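Long-range contact in purine nucleoside phosphorylase (Schistosoma mansoni, PDB 5KO5), which probably catalyses the reversible phosphorolysis of purine nucleosides to free base and ribose 1-phosphate, and binds cytosine in its ligand pocket: residues N57-T62 / A99-V104. Numbering follows the deposited sequence.
Sequences NFPKTT and ALPIRV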
loop_
_atom_site.group_PDB
_atom_site.type_symbol
_atom_site.label_atom_id
_atom_site.label_comp_id
_atom_site.label_asym_id
_atom_site.label_seq_id
_atom_site.Cartn_x
_atom_site.Cartn_y
_atom_site.Cartn_z
ATOM N N ASN A 57 -0.969 24.392 16.005
ATOM C CA ASN A 57 -1.437 23.217 15.288
ATOM C C ASN A 57 -0.487 22.734 14.202
ATOM O O ASN A 57 -0.841 21.783 13.502
ATOM C CB ASN A 57 -2.845 23.372 14.684
ATOM C CG ASN A 57 -3.868 23.730 15.724
ATOM O OD1 ASN A 57 -3.865 23.173 16.824
ATOM N ND2 ASN A 57 -4.731 24.687 15.407
ATOM N N PHE A 58 0.685 23.339 14.022
ATOM C CA PHE A 58 1.612 22.798 13.048
ATOM C C PHE A 58 2.193 21.487 13.567
ATOM O O PHE A 58 2.321 21.291 14.777
ATOM C CB PHE A 58 2.730 23.792 12.728
ATOM C CG PHE A 58 2.606 24.404 11.358
ATOM C CD1 PHE A 58 1.456 25.089 10.999
ATOM C CD2 PHE A 58 3.621 24.272 10.422
ATOM C CE1 PHE A 58 1.319 25.652 9.737
ATOM C CE2 PHE A 58 3.491 24.828 9.152
ATOM C CZ PHE A 58 2.340 25.518 8.810
ATOM N N PRO A 59 2.527 20.564 12.667
ATOM C CA PRO A 59 3.049 19.256 13.096
ATOM C C PRO A 59 4.383 19.354 13.822
ATOM O O PRO A 59 5.246 20.167 13.480
ATOM C CB PRO A 59 3.187 18.476 11.781
ATOM C CG PRO A 59 3.101 19.500 10.696
ATOM C CD PRO A 59 2.294 20.637 11.217
ATOM N N LYS A 60 4.540 18.502 14.830
ATOM C CA LYS A 60 5.805 18.392 15.543
ATOM C C LYS A 60 6.828 17.682 14.662
ATOM O O LYS A 60 6.562 16.596 14.143
ATOM C CB LYS A 60 5.583 17.593 16.827
ATOM C CG LYS A 60 6.828 17.399 17.684
ATOM C CD LYS A 60 6.462 16.784 19.030
ATOM C CE LYS A 60 7.676 16.625 19.927
ATOM N NZ LYS A 60 8.314 17.937 20.235
ATOM N N THR A 61 8.002 18.293 14.492
ATOM C CA THR A 61 9.038 17.746 13.618
ATOM C C THR A 61 10.357 17.500 14.346
ATOM O O THR A 61 11.387 17.305 13.692
ATOM C CB THR A 61 9.276 18.656 12.410
ATOM O OG1 THR A 61 9.861 19.888 12.847
ATOM C CG2 THR A 61 7.971 18.962 11.696
ATOM N N THR A 62 10.354 17.494 15.681
ATOM C CA THR A 62 11.617 17.407 16.406
ATOM C C THR A 62 12.224 16.006 16.369
ATOM O O THR A 62 13.442 15.865 16.520
ATOM C CB THR A 62 11.432 17.888 17.845
ATOM O OG1 THR A 62 10.438 17.085 18.491
ATOM C CG2 THR A 62 10.985 19.345 17.860
ATOM N N ALA A 99 -1.407 17.406 5.553
ATOM C CA ALA A 99 -2.424 18.251 4.944
ATOM C C ALA A 99 -2.511 19.623 5.588
ATOM O O ALA A 99 -2.819 20.600 4.895
ATOM C CB ALA A 99 -3.789 17.572 5.000
ATOM N N LEU A 100 -2.260 19.726 6.893
ATOM C CA LEU A 100 -2.523 20.998 7.563
ATOM C C LEU A 100 -1.735 22.156 6.964
ATOM O O LEU A 100 -2.343 23.205 6.692
ATOM C CB LEU A 100 -2.387 20.874 9.089
ATOM C CG LEU A 100 -2.732 22.196 9.787
ATOM C CD1 LEU A 100 -3.622 22.000 11.006
ATOM C CD2 LEU A 100 -1.462 22.943 10.168
ATOM N N PRO A 101 -0.421 22.055 6.734
ATOM C CA PRO A 101 0.293 23.216 6.172
ATOM C C PRO A 101 -0.233 23.670 4.824
ATOM O O PRO A 101 -0.249 24.881 4.556
ATOM C CB PRO A 101 1.746 22.726 6.095
ATOM C CG PRO A 101 1.849 21.745 7.213
ATOM C CD PRO A 101 0.524 21.004 7.160
ATOM N N ILE A 102 -0.635 22.732 3.955
ATOM C CA ILE A 102 -1.166 23.121 2.650
ATOM C C ILE A 102 -2.510 23.822 2.810
ATOM O O ILE A 102 -2.808 24.808 2.124
ATOM C CB ILE A 102 -1.294 21.894 1.731
ATOM C CG1 ILE A 102 0.032 21.144 1.604
ATOM C CG2 ILE A 102 -1.806 22.335 0.366
ATOM C CD1 ILE A 102 1.161 22.010 1.153
ATOM N N ARG A 103 -3.350 23.307 3.701
ATOM C CA ARG A 103 -4.623 23.967 3.966
ATOM C C ARG A 103 -4.433 25.337 4.609
ATOM O O ARG A 103 -5.222 26.254 4.345
ATOM C CB ARG A 103 -5.499 23.041 4.797
ATOM C CG ARG A 103 -5.940 21.869 3.946
ATOM C CD ARG A 103 -6.766 20.827 4.687
ATOM N NE ARG A 103 -7.265 19.863 3.706
ATOM C CZ ARG A 103 -7.773 18.678 4.008
ATOM N NH1 ARG A 103 -7.881 18.299 5.279
ATOM N NH2 ARG A 103 -8.164 17.867 3.032
ATOM N N VAL A 104 -3.393 25.500 5.432
ATOM C CA VAL A 104 -3.048 26.830 5.927
ATOM C C VAL A 104 -2.668 27.744 4.770
ATOM O O VAL A 104 -3.110 28.895 4.706
ATOM C CB VAL A 104 -1.939 26.725 6.990
ATOM C CG1 VAL A 104 -1.388 28.106 7.332
ATOM C CG2 VAL A 104 -2.495 26.034 8.236
#
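Phe58 and Pro101 bring the two backbones within 7.0 Å, CA to CA, where the irregular loop between strands 47-51 and 69-75 passes helix 95-108 of the phosphorylase superfamily fold. The helix is kinked here, because the proline nitrogen of Pro101 has no hydrogen to offer the preceding turn; farther along, Arg103 N to Ala99 O and Val104 N to Leu100 O are bonded. The contact itself is apolar. Pro101 CG lies over one face of the Phe58 ring, toward its rim, 4.0 Å from Phe58 CE2, and Pro101 CB lies 3.9 Å from Phe58 CZ. Leu100 and Val104, one turn apart, approach the same ring obliquely: Leu100 CD2 lies 3.7 Å from Phe58 CD1, and Val104 CG2 meets Phe58 CE1. Both methyls of Leu100 reach the loop, CD1 packing against Asn57 CB. The amide of Asn57 turns elsewhere, its ND2 bonded to Asn11 O of helix 9-23, whose residues Ala12, Ala15 and Ile19 also pack on Val104. Tyr52 adds a second ring beside Phe58. Pro59 and Pro101 meet tip to tip, Pro59 CD 4.2 Å from Pro101 CG. The carbonyl oxygen of Asn57 rests 3.6 Å from Leu100 CD2.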